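Local coordinates for bromo domain-containing protein (Trypanosoma brucei brucei, PDB 5KO4) that is of unknown function but carries a bromodomain that probably recognises acetylated lysine, as many bromodomains do, at residues M39-P44 with V73-D78. Numbering follows the deposited sequence. Where two conformers were deposited one is given.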
loop_
_atom_site.group_PDB
_atom_site.type_symbol
_atom_site.label_atom_id
_atom_site.label_comp_id
_atom_site.label_asym_id
_atom_site.label_seq_id
_atom_site.Cartn_x
_atom_site.Cartn_y
_atom_site.Cartn_z
ATOM N N MET A 39 -6.556 10.390 9.236
ATOM C CA MET A 39 -7.111 11.689 8.833
ATOM C C MET A 39 -8.145 11.526 7.706
ATOM O O MET A 39 -9.089 12.308 7.613
ATOM C CB MET A 39 -5.970 12.614 8.351
ATOM C CG MET A 39 -6.412 14.024 8.025
ATOM S SD MET A 39 -5.010 15.063 7.545
ATOM C CE MET A 39 -5.005 14.796 5.760
ATOM N N ILE A 40 -7.944 10.543 6.831
ATOM C CA ILE A 40 -8.777 10.349 5.654
ATOM C C ILE A 40 -9.888 9.330 5.919
ATOM O O ILE A 40 -11.008 9.515 5.435
ATOM C CB ILE A 40 -7.862 9.887 4.472
ATOM C CG1 ILE A 40 -6.830 11.004 4.112
ATOM C CG2 ILE A 40 -8.681 9.495 3.233
ATOM C CD1 ILE A 40 -7.422 12.253 3.431
ATOM N N ILE A 41 -9.576 8.248 6.640
ATOM C CA ILE A 41 -10.505 7.123 6.835
ATOM C C ILE A 41 -10.999 7.110 8.270
ATOM O O ILE A 41 -10.223 6.855 9.193
ATOM C CB ILE A 41 -9.781 5.815 6.461
ATOM C CG1 ILE A 41 -9.347 5.845 4.973
ATOM C CG2 ILE A 41 -10.655 4.592 6.745
ATOM C CD1 ILE A 41 -10.473 6.015 3.963
ATOM N N SER A 42 -12.297 7.367 8.466
ATOM C CA SER A 42 -12.856 7.450 9.806
ATOM C C SER A 42 -12.953 6.089 10.481
ATOM O O SER A 42 -12.794 6.003 11.699
ATOM C CB SER A 42 -14.241 8.081 9.763
ATOM O OG SER A 42 -14.169 9.400 9.243
ATOM N N HIS A 43 -13.209 5.025 9.707
ATOM C CA HIS A 43 -13.439 3.711 10.277
ATOM C C HIS A 43 -12.569 2.626 9.587
ATOM O O HIS A 43 -13.063 1.864 8.751
ATOM C CB HIS A 43 -14.930 3.393 10.133
ATOM C CG HIS A 43 -15.416 2.284 10.996
ATOM N ND1 HIS A 43 -16.734 1.888 10.961
ATOM C CD2 HIS A 43 -14.743 1.491 11.861
ATOM C CE1 HIS A 43 -16.836 0.900 11.828
ATOM N NE2 HIS A 43 -15.657 0.613 12.378
ATOM N N PRO A 44 -11.278 2.502 9.976
ATOM C CA PRO A 44 -10.414 1.482 9.347
ATOM C C PRO A 44 -10.934 0.071 9.568
ATOM O O PRO A 44 -11.549 -0.207 10.603
ATOM C CB PRO A 44 -9.063 1.693 10.047
ATOM C CG PRO A 44 -9.083 3.107 10.485
ATOM C CD PRO A 44 -10.504 3.338 10.913
ATOM N N VAL A 73 -13.401 -2.404 1.297
ATOM C CA VAL A 73 -13.196 -1.997 -0.094
ATOM C C VAL A 73 -13.543 -0.507 -0.288
ATOM O O VAL A 73 -12.805 0.188 -0.997
ATOM C CB VAL A 73 -13.927 -2.914 -1.116
ATOM C CG1 VAL A 73 -13.438 -4.352 -0.984
ATOM C CG2 VAL A 73 -15.446 -2.850 -0.983
ATOM N N GLN A 74 -14.585 0.014 0.380
ATOM C CA GLN A 74 -14.878 1.436 0.257
ATOM C C GLN A 74 -13.744 2.283 0.861
ATOM O O GLN A 74 -13.397 3.329 0.306
ATOM C CB GLN A 74 -16.207 1.797 0.902
ATOM C CG GLN A 74 -16.674 3.222 0.562
ATOM C CD GLN A 74 -16.827 3.411 -0.929
ATOM O OE1 GLN A 74 -17.492 2.617 -1.620
ATOM N NE2 GLN A 74 -16.222 4.467 -1.483
ATOM N N ASN A 75 -13.112 1.811 1.944
ATOM C CA ASN A 75 -11.972 2.549 2.493
ATOM C C ASN A 75 -10.828 2.586 1.495
ATOM O O ASN A 75 -10.164 3.612 1.355
ATOM C CB ASN A 75 -11.490 1.920 3.797
ATOM C CG ASN A 75 -12.379 2.215 4.967
ATOM O OD1 ASN A 75 -13.234 3.110 4.929
ATOM N ND2 ASN A 75 -12.166 1.488 6.060
ATOM N N CYS A 76 -10.630 1.505 0.755
ATOM C CA CYS A 76 -9.613 1.498 -0.287
ATOM C C CYS A 76 -9.923 2.561 -1.333
ATOM O O CYS A 76 -9.033 3.316 -1.730
ATOM C CB CYS A 76 -9.511 0.126 -0.925
ATOM S SG CYS A 76 -8.350 0.045 -2.312
ATOM N N TYR A 77 -11.175 2.634 -1.778
ATOM C CA TYR A 77 -11.518 3.618 -2.797
ATOM C C TYR A 77 -11.317 5.013 -2.274
ATOM O O TYR A 77 -10.829 5.873 -3.005
ATOM C CB TYR A 77 -12.957 3.444 -3.299
ATOM C CG TYR A 77 -13.342 2.033 -3.715
ATOM C CD1 TYR A 77 -12.392 1.140 -4.200
ATOM C CD2 TYR A 77 -14.631 1.558 -3.511
ATOM C CE1 TYR A 77 -12.728 -0.183 -4.502
ATOM C CE2 TYR A 77 -14.974 0.240 -3.806
ATOM C CZ TYR A 77 -14.007 -0.636 -4.265
ATOM O OH TYR A 77 -14.324 -1.948 -4.540
ATOM N N ASP A 78 -11.662 5.260 -1.025
ATOM C CA ASP A 78 -11.566 6.607 -0.475
ATOM C C ASP A 78 -10.109 7.022 -0.257
ATOM O O ASP A 78 -9.778 8.171 -0.497
ATOM C CB ASP A 78 -12.345 6.692 0.838
ATOM C CG ASP A 78 -13.850 6.511 0.656
ATOM O OD1 ASP A 78 -14.302 6.401 -0.508
ATOM O OD2 ASP A 78 -14.557 6.406 1.671
HETATM O O HOH W 1 -14.277 4.780 6.932
#
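Ile41 and Asn75 meet because each first torsion sends a branch across the gap: CG2 of Ile41 stands anti to its own backbone N, and CG of Asn75 lies anti to its carbonyl carbon, beside N. The second torsion of Asn75 (chi2 -15°) turns the amide so that its flat face meets the isoleucine methyl, with Ile41 CG2 3.4 Å from Asn75 CG and almost equally near the amide oxygen and nitrogen. The other branch runs to the helix itself, where Ile41 CD1 lies 3.6 Å from Asn75 O and also rests on CB of Asp78, one turn further on. Ile40 adds a looser touch, its CG2 4.1 Å from Asp78 O.

While its face takes the methyl, the amide uses both polar ends on the loop backbone. Asn75 ND2 donates to His43 O at 2.9 Å, with a fairly straight N-H...O angle of 158°. The oxygen of His43 lies close to the amide plane of Asn75, whereas the donor stands above the carbonyl plane, 42° out of it. At the other end, a water donates to Asn75 OD1 (2.8 Å) and accepts from His43 N (3.0 Å), so the buried side chain reaches both backbone polar groups of one residue, directly and through water.

In bromodomain terms this fastens the ZA loop, just past the short helix 37-40, to helix 62-80, the B helix of the left-handed four-helix bundle. Tyr37 of the short helix touches both Asn75 and Pro44. The opposite flank of helix 62-80 faces the core, with Cys76 and Tyr77 packed on helix 85-104. Within the helix, Gln74 NE2 donates a hydrogen bond to Asp78 OD1 (2.9 Å), reaching the syn side but tilted out of the carboxylate plane.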